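Local coordinates for protein Nrps/pks (Streptomyces albus, PDB 4OPE) that probably catalyses decarboxylative carbon–carbon bond formation as a ketosynthase domain of the oxazolomycin assembly line, a polyketide synthase of the type that lacks integral acyltransferases, at residues Ser179-His184 with Ser427-Ile432; Ala198-Val203 with Gly244-Lys249; Ser267-His272 with Gly292-Arg297. One frame throughout, in Å; residues are numbered along the deposited sequence.

Contact 1 of 3, residues Ser179-His184 with Ser427-Ile432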
ATOM      1  N   SER A 179      -0.150  -5.017  -8.332  1.00 31.82           N
ATOM      2  CA  SER A 179      -0.980  -6.221  -8.227  1.00 34.10           C
ATOM      3  C   SER A 179      -0.280  -7.432  -7.638  1.00 33.89           C
ATOM      4  O   SER A 179      -0.878  -8.156  -6.835  1.00 35.25           O
ATOM      5  CB  SER A 179      -1.524  -6.629  -9.597  1.00 37.55           C
ATOM      6  OG  SER A 179      -2.493  -5.670 -10.057  1.00 42.92           O
ATOM      7  N   LEU A 180       0.952  -7.705  -8.064  1.00 33.61           N
ATOM      8  CA  LEU A 180       1.692  -8.837  -7.503  1.00 33.25           C
ATOM      9  C   LEU A 180       2.218  -8.499  -6.130  1.00 32.51           C
ATOM     10  O   LEU A 180       2.393  -9.366  -5.304  1.00 32.81           O
ATOM     11  CB  LEU A 180       2.831  -9.278  -8.398  1.00 33.55           C
ATOM     12  CG  LEU A 180       2.450  -9.654  -9.817  1.00 36.01           C
ATOM     13  CD1 LEU A 180       3.620 -10.347 -10.489  1.00 37.58           C
ATOM     14  CD2 LEU A 180       1.224 -10.551  -9.912  1.00 37.00           C
ATOM     15  N   THR A 181       2.501  -7.243  -5.862  1.00 32.05           N
ATOM     16  CA  THR A 181       2.907  -6.916  -4.516  1.00 31.83           C
ATOM     17  C   THR A 181       1.739  -7.245  -3.565  1.00 32.44           C
ATOM     18  O   THR A 181       1.939  -7.791  -2.468  1.00 31.18           O
ATOM     19  CB  THR A 181       3.289  -5.445  -4.384  1.00 30.99           C
ATOM     20  OG1 THR A 181       4.496  -5.203  -5.087  1.00 31.43           O
ATOM     21  CG2 THR A 181       3.569  -5.141  -2.998  1.00 31.64           C
ATOM     22  N   ALA A 182       0.524  -6.911  -4.002  1.00 30.90           N
ATOM     23  CA  ALA A 182      -0.630  -7.201  -3.215  1.00 31.80           C
ATOM     24  C   ALA A 182      -0.842  -8.723  -3.058  1.00 31.89           C
ATOM     25  O   ALA A 182      -1.116  -9.235  -1.946  1.00 33.43           O
ATOM     26  CB  ALA A 182      -1.848  -6.526  -3.831  1.00 32.55           C
ATOM     27  N   LEU A 183      -0.712  -9.458  -4.150  1.00 30.03           N
ATOM     28  CA  LEU A 183      -0.793 -10.889  -4.044  1.00 30.99           C
ATOM     29  C   LEU A 183       0.143 -11.376  -2.980  1.00 31.78           C
ATOM     30  O   LEU A 183      -0.198 -12.289  -2.245  1.00 32.79           O
ATOM     31  CB  LEU A 183      -0.427 -11.588  -5.353  1.00 31.68           C
ATOM     32  CG  LEU A 183      -0.508 -13.111  -5.339  1.00 32.12           C
ATOM     33  CD1 LEU A 183      -1.873 -13.629  -5.009  1.00 32.19           C
ATOM     34  CD2 LEU A 183      -0.173 -13.586  -6.720  1.00 34.23           C
ATOM     35  N   HIS A 184       1.342 -10.804  -2.943  1.00 32.55           N
ATOM     36  CA  HIS A 184       2.357 -11.223  -2.013  1.00 33.96           C
ATOM     37  C   HIS A 184       1.979 -10.924  -0.587  1.00 34.20           C
ATOM     38  O   HIS A 184       2.132 -11.768   0.261  1.00 38.67           O
ATOM     39  CB  HIS A 184       3.671 -10.590  -2.374  1.00 34.94           C
ATOM     40  CG  HIS A 184       4.725 -10.721  -1.338  1.00 35.28           C
ATOM     41  ND1 HIS A 184       5.550 -11.815  -1.264  1.00 36.32           N
ATOM     42  CD2 HIS A 184       5.128  -9.872  -0.365  1.00 36.37           C
ATOM     43  CE1 HIS A 184       6.421 -11.637  -0.286  1.00 37.80           C
ATOM     44  NE2 HIS A 184       6.187 -10.465   0.275  1.00 36.99           N
ATOM     45  N   SER A 427      10.422  -1.328  -7.807  1.00 34.78           N
ATOM     46  CA  SER A 427       9.821  -2.371  -6.970  1.00 34.67           C
ATOM     47  C   SER A 427       9.431  -3.532  -7.840  1.00 34.62           C
ATOM     48  O   SER A 427       8.650  -3.386  -8.773  1.00 31.77           O
ATOM     49  CB  SER A 427       8.617  -1.842  -6.205  1.00 36.24           C
ATOM     50  OG  SER A 427       9.013  -0.880  -5.210  1.00 37.87           O
ATOM     51  N   ASN A 428       9.995  -4.702  -7.539  1.00 34.88           N
ATOM     52  CA  ASN A 428       9.771  -5.864  -8.380  1.00 33.90           C
ATOM     53  C   ASN A 428       8.985  -6.909  -7.668  1.00 32.64           C
ATOM     54  O   ASN A 428       9.116  -7.022  -6.472  1.00 33.71           O
ATOM     55  CB  ASN A 428      11.090  -6.519  -8.761  1.00 34.55           C
ATOM     56  CG  ASN A 428      12.072  -5.561  -9.362  1.00 33.92           C
ATOM     57  OD1 ASN A 428      11.815  -4.968 -10.394  1.00 34.11           O
ATOM     58  ND2 ASN A 428      13.237  -5.466  -8.760  1.00 34.90           N
ATOM     59  N   ALA A 429       8.260  -7.725  -8.415  1.00 30.70           N
ATOM     60  CA  ALA A 429       7.538  -8.815  -7.836  1.00 31.90           C
ATOM     61  C   ALA A 429       7.563  -9.972  -8.795  1.00 33.57           C
ATOM     62  O   ALA A 429       7.500  -9.760 -10.012  1.00 35.62           O
ATOM     63  CB  ALA A 429       6.107  -8.418  -7.569  1.00 31.47           C
ATOM     64  N   HIS A 430       7.683 -11.186  -8.244  1.00 33.54           N
ATOM     65  CA  HIS A 430       7.624 -12.427  -9.027  1.00 34.21           C
ATOM     66  C   HIS A 430       6.730 -13.438  -8.335  1.00 34.31           C
ATOM     67  O   HIS A 430       6.782 -13.548  -7.099  1.00 33.61           O
ATOM     68  CB  HIS A 430       9.016 -13.022  -9.158  1.00 35.03           C
ATOM     69  CG  HIS A 430       9.141 -14.052 -10.226  1.00 36.92           C
ATOM     70  ND1 HIS A 430       9.246 -13.722 -11.569  1.00 36.99           N
ATOM     71  CD2 HIS A 430       9.221 -15.408 -10.157  1.00 37.97           C
ATOM     72  CE1 HIS A 430       9.350 -14.835 -12.285  1.00 38.25           C
ATOM     73  NE2 HIS A 430       9.343 -15.872 -11.455  1.00 40.05           N
ATOM     74  N   VAL A 431       5.945 -14.181  -9.122  1.00 34.14           N
ATOM     75  CA  VAL A 431       5.140 -15.283  -8.590  1.00 35.20           C
ATOM     76  C   VAL A 431       5.154 -16.564  -9.437  1.00 36.35           C
ATOM     77  O   VAL A 431       5.094 -16.535 -10.653  1.00 36.05           O
ATOM     78  CB  VAL A 431       3.692 -14.842  -8.245  1.00 36.82           C
ATOM     79  CG1 VAL A 431       3.071 -14.054  -9.352  1.00 38.74           C
ATOM     80  CG2 VAL A 431       2.796 -16.029  -7.963  1.00 38.03           C
ATOM     81  N   ILE A 432       5.284 -17.703  -8.741  1.00 38.97           N
ATOM     82  CA  ILE A 432       5.251 -19.031  -9.328  1.00 38.14           C
ATOM     83  C   ILE A 432       3.916 -19.705  -9.016  1.00 38.00           C
ATOM     84  O   ILE A 432       3.532 -19.824  -7.837  1.00 37.46           O
ATOM     85  CB  ILE A 432       6.335 -19.930  -8.725  1.00 39.31           C
ATOM     86  CG1 ILE A 432       7.688 -19.211  -8.606  1.00 42.57           C
ATOM     87  CG2 ILE A 432       6.539 -21.142  -9.580  1.00 39.45           C
ATOM     88  CD1 ILE A 432       8.476 -19.055  -9.883  1.00 41.73           C
TER
HETATM   89  O   HOH W   1       7.346  -5.220  -5.062  1.00 31.41           O
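L180 packs on A429 where helix 179-184 lies over strand 427-432, the two axes 7.7 Å apart at closest approach and their N-to-C directions 61° apart. No hydrogen bond runs directly between the segments. The root of L180 meets A429, CB to CB, at 3.5 Å. Further out, the isopropyl end of L180 crosses V431 at about a right angle. Its CD1 is 3.9 Å from V431 CG1, and its CD2 meets the same methyl. The other methyl of V431 serves the next residue on this side of the helix: CG2 is 4.0 Å from L183 CD2. L183 reaches it with CG anti to the backbone N (chi1 -179°) and also crosses V431 at about a right angle. V431 therefore sits between two leucines, one methyl for each. The polar link is indirect. Water 1 donates to N428 O at 2.9 Å and is also bonded to T181 OG1. That hydroxyl is further held by T174 OG1 and S177 O. I170 of the second subunit packs on T181, and S427 OG bonds to S169 O and N157 ND2 of that subunit. L183 also touches L361 of helix 356-370. A buried helix lying on a central sheet is characteristic of the thiolase fold, consistent with a nucleophilic cysteine at its N-terminal end, as in ketosynthases.

Contact 2 of 3, residues Ala198-Val203 with Gly244-Lys249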
ATOM      1  N   ALA A 198      -8.327 -14.132   1.477  1.00 30.75           N
ATOM      2  CA  ALA A 198      -7.929 -12.766   1.058  1.00 31.02           C
ATOM      3  C   ALA A 198      -8.337 -12.377  -0.346  1.00 29.30           C
ATOM      4  O   ALA A 198      -8.335 -13.201  -1.240  1.00 28.91           O
ATOM      5  CB  ALA A 198      -6.428 -12.614   1.190  1.00 33.02           C
ATOM      6  N   VAL A 199      -8.699 -11.132  -0.543  1.00 28.71           N
ATOM      7  CA  VAL A 199      -8.908 -10.624  -1.899  1.00 29.74           C
ATOM      8  C   VAL A 199      -7.663  -9.889  -2.269  1.00 29.68           C
ATOM      9  O   VAL A 199      -7.283  -9.001  -1.548  1.00 29.42           O
ATOM     10  CB  VAL A 199     -10.040  -9.612  -1.924  1.00 30.54           C
ATOM     11  CG1 VAL A 199     -10.136  -8.897  -3.255  1.00 29.83           C
ATOM     12  CG2 VAL A 199     -11.325 -10.314  -1.592  1.00 31.27           C
ATOM     13  N   ALA A 200      -7.011 -10.250  -3.365  1.00 30.66           N
ATOM     14  CA  ALA A 200      -5.850  -9.456  -3.871  1.00 30.89           C
ATOM     15  C   ALA A 200      -6.158  -9.005  -5.250  1.00 29.99           C
ATOM     16  O   ALA A 200      -6.556  -9.807  -6.081  1.00 30.40           O
ATOM     17  CB  ALA A 200      -4.598 -10.320  -3.931  1.00 32.80           C
ATOM     18  N   GLY A 201      -5.959  -7.742  -5.519  1.00 29.67           N
ATOM     19  CA  GLY A 201      -6.262  -7.235  -6.851  1.00 28.81           C
ATOM     20  C   GLY A 201      -5.526  -5.960  -7.175  1.00 29.05           C
ATOM     21  O   GLY A 201      -4.644  -5.491  -6.420  1.00 27.60           O
ATOM     22  N   GLY A 202      -5.889  -5.386  -8.320  1.00 28.44           N
ATOM     23  CA  GLY A 202      -5.395  -4.078  -8.662  1.00 28.74           C
ATOM     24  C   GLY A 202      -6.303  -3.472  -9.690  1.00 28.83           C
ATOM     25  O   GLY A 202      -7.005  -4.186 -10.401  1.00 28.38           O
ATOM     26  N   VAL A 203      -6.243  -2.154  -9.811  1.00 29.08           N
ATOM     27  CA  VAL A 203      -7.140  -1.455 -10.678  1.00 30.32           C
ATOM     28  C   VAL A 203      -6.430  -0.261 -11.220  1.00 30.82           C
ATOM     29  O   VAL A 203      -5.632   0.334 -10.507  1.00 33.16           O
ATOM     30  CB  VAL A 203      -8.439  -1.057  -9.963  1.00 31.46           C
ATOM     31  CG1 VAL A 203      -8.168  -0.317  -8.702  1.00 32.85           C
ATOM     32  CG2 VAL A 203      -9.306  -0.191 -10.857  1.00 33.22           C
ATOM     33  N   GLY A 244      -8.840  -6.118 -11.687  1.00 29.11           N
ATOM     34  CA  GLY A 244      -8.799  -7.516 -11.493  1.00 26.95           C
ATOM     35  C   GLY A 244      -8.588  -7.914 -10.075  1.00 26.97           C
ATOM     36  O   GLY A 244      -8.002  -7.186  -9.300  1.00 25.58           O
ATOM     37  N   ALA A 245      -9.069  -9.111  -9.737  1.00 27.08           N
ATOM     38  CA  ALA A 245      -8.884  -9.626  -8.403  1.00 26.70           C
ATOM     39  C   ALA A 245      -8.945 -11.142  -8.403  1.00 27.21           C
ATOM     40  O   ALA A 245      -9.635 -11.747  -9.224  1.00 25.88           O
ATOM     41  CB  ALA A 245      -9.961  -9.057  -7.501  1.00 27.49           C
ATOM     42  N   VAL A 246      -8.219 -11.734  -7.467  1.00 27.06           N
ATOM     43  CA  VAL A 246      -8.272 -13.138  -7.236  1.00 28.09           C
ATOM     44  C   VAL A 246      -8.652 -13.351  -5.782  1.00 29.73           C
ATOM     45  O   VAL A 246      -8.490 -12.459  -4.917  1.00 28.74           O
ATOM     46  CB  VAL A 246      -6.901 -13.797  -7.483  1.00 28.98           C
ATOM     47  CG1 VAL A 246      -6.507 -13.709  -8.942  1.00 29.72           C
ATOM     48  CG2 VAL A 246      -5.811 -13.176  -6.635  1.00 28.33           C
ATOM     49  N   LEU A 247      -9.119 -14.557  -5.481  1.00 31.39           N
ATOM     50  CA  LEU A 247      -9.543 -14.880  -4.097  1.00 30.32           C
ATOM     51  C   LEU A 247      -8.689 -16.005  -3.598  1.00 30.62           C
ATOM     52  O   LEU A 247      -8.553 -17.024  -4.272  1.00 29.85           O
ATOM     53  CB  LEU A 247     -11.032 -15.258  -4.032  1.00 29.61           C
ATOM     54  CG  LEU A 247     -11.583 -15.424  -2.593  1.00 29.86           C
ATOM     55  CD1 LEU A 247     -11.631 -14.118  -1.864  1.00 30.15           C
ATOM     56  CD2 LEU A 247     -12.974 -15.975  -2.609  1.00 30.46           C
ATOM     57  N   LEU A 248      -8.122 -15.801  -2.418  1.00 32.22           N
ATOM     58  CA  LEU A 248      -7.095 -16.681  -1.872  1.00 35.17           C
ATOM     59  C   LEU A 248      -7.533 -17.401  -0.591  1.00 37.09           C
ATOM     60  O   LEU A 248      -8.352 -16.890   0.178  1.00 39.32           O
ATOM     61  CB  LEU A 248      -5.849 -15.862  -1.595  1.00 36.27           C
ATOM     62  CG  LEU A 248      -5.296 -15.088  -2.798  1.00 36.51           C
ATOM     63  CD1 LEU A 248      -4.399 -13.948  -2.340  1.00 36.60           C
ATOM     64  CD2 LEU A 248      -4.523 -16.023  -3.708  1.00 37.95           C
ATOM     65  N   LYS A 249      -6.969 -18.580  -0.380  1.00 37.81           N
ATOM     66  CA  LYS A 249      -7.430 -19.533   0.645  1.00 40.41           C
ATOM     67  C   LYS A 249      -6.300 -20.520   0.928  1.00 41.08           C
ATOM     68  O   LYS A 249      -5.515 -20.805   0.031  1.00 39.07           O
ATOM     69  CB  LYS A 249      -8.580 -20.355   0.070  1.00 44.02           C
ATOM     70  CG  LYS A 249      -9.838 -20.498   0.895  1.00 46.66           C
ATOM     71  CD  LYS A 249     -11.035 -20.578  -0.026  1.00 49.06           C
ATOM     72  CE  LYS A 249     -12.368 -20.491   0.717  1.00 54.47           C
ATOM     73  NZ  LYS A 249     -13.406 -19.809  -0.135  1.00 54.92           N
TER
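V199 and L247 lie side by side on one face of the antiparallel pair 198-203 and 244-249, and their side chains meet at a slant. The touching atoms are V199 CG2 and L247 CD1, 3.8 Å apart. L247 has CG anti to the backbone N (chi1 -172°), and its CD1 also reaches 3.5 Å from A198 O. A245 adds its CB beside V199 CG1. L105 of helix 93-108 packs on this face, touching all three residues. The other face carries A198, A200, V246 and L248. A200 CB touches two larger side chains on the partner strand, V246 CG2 at 4.1 Å and L248 CD1 at 4.0 Å. L183 and A186 of helix 178-192 rest on L248. The strands thus have a helix layer on each side, as in the layered alpha-beta architecture of the thiolase fold. Six backbone bonds join them, two in each of the pairs A198-L248, A200-V246 and G202-G244. V246 N to A200 O is the straightest, with 168° at the hydrogen. In the non-hydrogen-bonded pair G201-A245 the CA atoms come within 3.9 Å. G201 has no side chain opposite A245. On its other edge strand 198-203 bonds to the backbone of F124 and G126.

Contact 3 of 3, residues Ser267-His272 with Gly292-Arg297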
ATOM      1  N   SER A 267       5.074 -19.943  -4.782  1.00 41.32           N
ATOM      2  CA  SER A 267       5.851 -18.909  -4.117  1.00 41.61           C
ATOM      3  C   SER A 267       5.556 -17.484  -4.645  1.00 40.58           C
ATOM      4  O   SER A 267       5.030 -17.284  -5.761  1.00 36.16           O
ATOM      5  CB  SER A 267       7.355 -19.189  -4.252  1.00 43.30           C
ATOM      6  OG  SER A 267       7.857 -18.834  -5.543  1.00 41.80           O
ATOM      7  N   THR A 268       5.878 -16.511  -3.794  1.00 40.26           N
ATOM      8  CA  THR A 268       5.904 -15.112  -4.196  1.00 43.57           C
ATOM      9  C   THR A 268       7.135 -14.416  -3.635  1.00 41.16           C
ATOM     10  O   THR A 268       7.630 -14.777  -2.579  1.00 43.41           O
ATOM     11  CB  THR A 268       4.652 -14.305  -3.766  1.00 43.71           C
ATOM     12  OG1 THR A 268       4.575 -14.253  -2.345  1.00 44.13           O
ATOM     13  CG2 THR A 268       3.412 -14.938  -4.306  1.00 45.16           C
ATOM     14  N   ALA A 269       7.599 -13.406  -4.354  1.00 39.07           N
ATOM     15  CA  ALA A 269       8.670 -12.602  -3.865  1.00 39.03           C
ATOM     16  C   ALA A 269       8.629 -11.166  -4.388  1.00 37.45           C
ATOM     17  O   ALA A 269       8.130 -10.882  -5.518  1.00 35.69           O
ATOM     18  CB  ALA A 269       9.979 -13.267  -4.216  1.00 42.31           C
ATOM     19  N   VAL A 270       9.123 -10.267  -3.530  1.00 35.56           N
ATOM     20  CA  VAL A 270       9.287  -8.851  -3.861  1.00 34.10           C
ATOM     21  C   VAL A 270      10.641  -8.340  -3.414  1.00 33.04           C
ATOM     22  O   VAL A 270      11.270  -8.863  -2.493  1.00 32.70           O
ATOM     23  CB  VAL A 270       8.149  -7.957  -3.307  1.00 34.44           C
ATOM     24  CG1 VAL A 270       6.801  -8.485  -3.766  1.00 33.93           C
ATOM     25  CG2 VAL A 270       8.178  -7.881  -1.786  1.00 35.94           C
ATOM     26  N   ASN A 271      11.106  -7.333  -4.126  1.00 34.27           N
ATOM     27  CA  ASN A 271      12.338  -6.633  -3.761  1.00 35.47           C
ATOM     28  C   ASN A 271      12.457  -5.289  -4.474  1.00 35.57           C
ATOM     29  O   ASN A 271      11.474  -4.748  -5.013  1.00 34.69           O
ATOM     30  CB  ASN A 271      13.545  -7.552  -4.018  1.00 36.82           C
ATOM     31  CG  ASN A 271      13.963  -7.625  -5.482  1.00 37.82           C
ATOM     32  OD1 ASN A 271      13.227  -7.261  -6.402  1.00 40.34           O
ATOM     33  ND2 ASN A 271      15.163  -8.107  -5.694  1.00 37.28           N
ATOM     34  N   HIS A 272      13.660  -4.743  -4.472  1.00 37.71           N
ATOM     35  CA  HIS A 272      13.908  -3.465  -5.122  1.00 37.50           C
ATOM     36  C   HIS A 272      15.258  -3.434  -5.781  1.00 36.57           C
ATOM     37  O   HIS A 272      16.196  -4.077  -5.313  1.00 35.76           O
ATOM     38  CB  HIS A 272      13.821  -2.316  -4.120  1.00 37.05           C
ATOM     39  CG  HIS A 272      13.702  -0.974  -4.767  1.00 37.71           C
ATOM     40  ND1 HIS A 272      14.785  -0.167  -5.012  1.00 38.03           N
ATOM     41  CD2 HIS A 272      12.628  -0.307  -5.243  1.00 38.56           C
ATOM     42  CE1 HIS A 272      14.386   0.949  -5.594  1.00 38.79           C
ATOM     43  NE2 HIS A 272      13.080   0.885  -5.754  1.00 38.43           N
ATOM     44  N   GLY A 292      15.401 -15.923  -8.598  1.00 42.97           N
ATOM     45  CA  GLY A 292      16.140 -17.027  -8.027  1.00 42.74           C
ATOM     46  C   GLY A 292      15.546 -17.449  -6.725  1.00 44.16           C
ATOM     47  O   GLY A 292      15.338 -18.637  -6.471  1.00 47.07           O
ATOM     48  N   GLU A 293      15.234 -16.462  -5.914  1.00 46.12           N
ATOM     49  CA  GLU A 293      14.616 -16.679  -4.623  1.00 49.19           C
ATOM     50  C   GLU A 293      13.233 -17.295  -4.785  1.00 46.52           C
ATOM     51  O   GLU A 293      12.910 -18.301  -4.169  1.00 47.30           O
ATOM     52  CB  GLU A 293      14.495 -15.350  -3.932  1.00 57.31           C
ATOM     53  CG  GLU A 293      14.611 -15.362  -2.424  1.00 71.95           C
ATOM     54  CD  GLU A 293      14.769 -13.940  -1.907  1.00 83.46           C
ATOM     55  OE1 GLU A 293      15.704 -13.266  -2.410  1.00 81.73           O
ATOM     56  OE2 GLU A 293      13.942 -13.488  -1.061  1.00 91.48           O
ATOM     57  N   ALA A 294      12.406 -16.699  -5.619  1.00 44.45           N
ATOM     58  CA  ALA A 294      11.084 -17.273  -5.889  1.00 45.56           C
ATOM     59  C   ALA A 294      11.158 -18.766  -6.273  1.00 46.70           C
ATOM     60  O   ALA A 294      10.371 -19.559  -5.769  1.00 46.53           O
ATOM     61  CB  ALA A 294      10.398 -16.498  -6.997  1.00 44.13           C
ATOM     62  N   LEU A 295      12.104 -19.124  -7.151  1.00 45.00           N
ATOM     63  CA  LEU A 295      12.295 -20.508  -7.557  1.00 47.53           C
ATOM     64  C   LEU A 295      12.669 -21.401  -6.374  1.00 49.39           C
ATOM     65  O   LEU A 295      12.199 -22.514  -6.248  1.00 49.28           O
ATOM     66  CB  LEU A 295      13.365 -20.604  -8.618  1.00 47.59           C
ATOM     67  CG  LEU A 295      13.012 -20.072  -9.991  1.00 48.90           C
ATOM     68  CD1 LEU A 295      14.273 -19.861 -10.810  1.00 51.58           C
ATOM     69  CD2 LEU A 295      12.118 -21.042 -10.722  1.00 51.00           C
ATOM     70  N   GLU A 296      13.520 -20.887  -5.510  1.00 52.48           N
ATOM     71  CA  GLU A 296      13.906 -21.578  -4.320  1.00 54.08           C
ATOM     72  C   GLU A 296      12.739 -21.794  -3.381  1.00 53.83           C
ATOM     73  O   GLU A 296      12.493 -22.914  -2.974  1.00 58.28           O
ATOM     74  CB  GLU A 296      14.960 -20.782  -3.597  1.00 58.84           C
ATOM     75  CG  GLU A 296      16.286 -21.492  -3.539  1.00 68.93           C
ATOM     76  CD  GLU A 296      16.736 -21.639  -2.115  1.00 78.02           C
ATOM     77  OE1 GLU A 296      17.904 -21.276  -1.803  1.00 86.37           O
ATOM     78  OE2 GLU A 296      15.887 -22.101  -1.315  1.00 78.55           O
ATOM     79  N   ARG A 297      11.998 -20.741  -3.040  1.00 51.31           N
ATOM     80  CA  ARG A 297      10.845 -20.896  -2.154  1.00 48.73           C
ATOM     81  C   ARG A 297       9.808 -21.862  -2.721  1.00 49.13           C
ATOM     82  O   ARG A 297       9.142 -22.543  -1.975  1.00 51.16           O
ATOM     83  CB  ARG A 297      10.198 -19.570  -1.902  1.00 49.21           C
ATOM     84  CG  ARG A 297      10.989 -18.679  -0.970  1.00 52.78           C
ATOM     85  CD  ARG A 297      10.499 -17.265  -1.153  1.00 54.95           C
ATOM     86  NE  ARG A 297      11.132 -16.317  -0.260  1.00 58.02           N
ATOM     87  CZ  ARG A 297      10.866 -15.013  -0.264  1.00 65.51           C
ATOM     88  NH1 ARG A 297       9.979 -14.507  -1.134  1.00 65.13           N
ATOM     89  NH2 ARG A 297      11.484 -14.209   0.609  1.00 69.89           N
TER
HETATM   90  O   HOH W   2      10.317 -11.482  -1.027  1.00 43.19           O
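The guanidinium of R297 is edge-on to strand 267-272, with T268 O near its plane at the rim. E293 CG lies over one face, 4.1 Å above the plane and displaced toward the rim. Water 2 is also at the edge, in the plane. It accepts from R297 NH1 and from V270 N, and so ties the arginine to the strand a second time. The direct bond, R297 NH1 to T268 O, is 2.8 Å long but weak, with an angle of only 125° at the hydrogen. A269 CB approaches NH1 obliquely. E293 OE2 is 3.1 Å from R297 NH2, well out of the guanidinium plane, so this pair is held by charge alone. The arginine chain is extended from CG to NE, which carries its tip along the strand from S267 toward V270. Strand 263-272 and helix 284-298 form the first two elements of a beta-alpha-beta crossover, completed by strand 308-309 of the same sheet. The short segments run nearly antiparallel, at 154°. S267 makes a separate polar link to the helix. Its OG stands between the backbone N and the carbonyl carbon (chi1 78°) and donates to A294 O at 2.6 Å, from above the carbonyl plane. S267 CB also packs on R297 CB at 3.7 Å. An alanine in place of S267 would probably leave A294 O without its hydroxyl donor and the helix without this bond to the strand, while the CB contact with R297 would remain. A269 CB meets A294 CB at 4.3 Å, an apolar part of the contact. The second subunit is close by. R120 of that subunit forms a salt bridge with E293 OE1, and its G193 packs on R297.

In the fold
All three contacts reach one mixed sheet. Contact 1 is the middle one, its centre about 12 Å from that of contact 2 and about 9 Å from that of contact 3. Helix 178-192 meets contact 2 through L183 CD1, 3.7 Å from L248 CD1. Toward contact 3 it uses H184 ND1, bonded to T268 OG1 at 2.8 Å. Strands 427-434 and 263-272 are neighbours in the sheet, joined by H430 N and A269 O. Contacts 2 and 3 do not touch; their nearest atoms are about 8 Å apart. Contacts 1 and 3 also border the second subunit. The catalytic cysteine of ketosynthases is expected near the start of helix 178-192, beside contact 1.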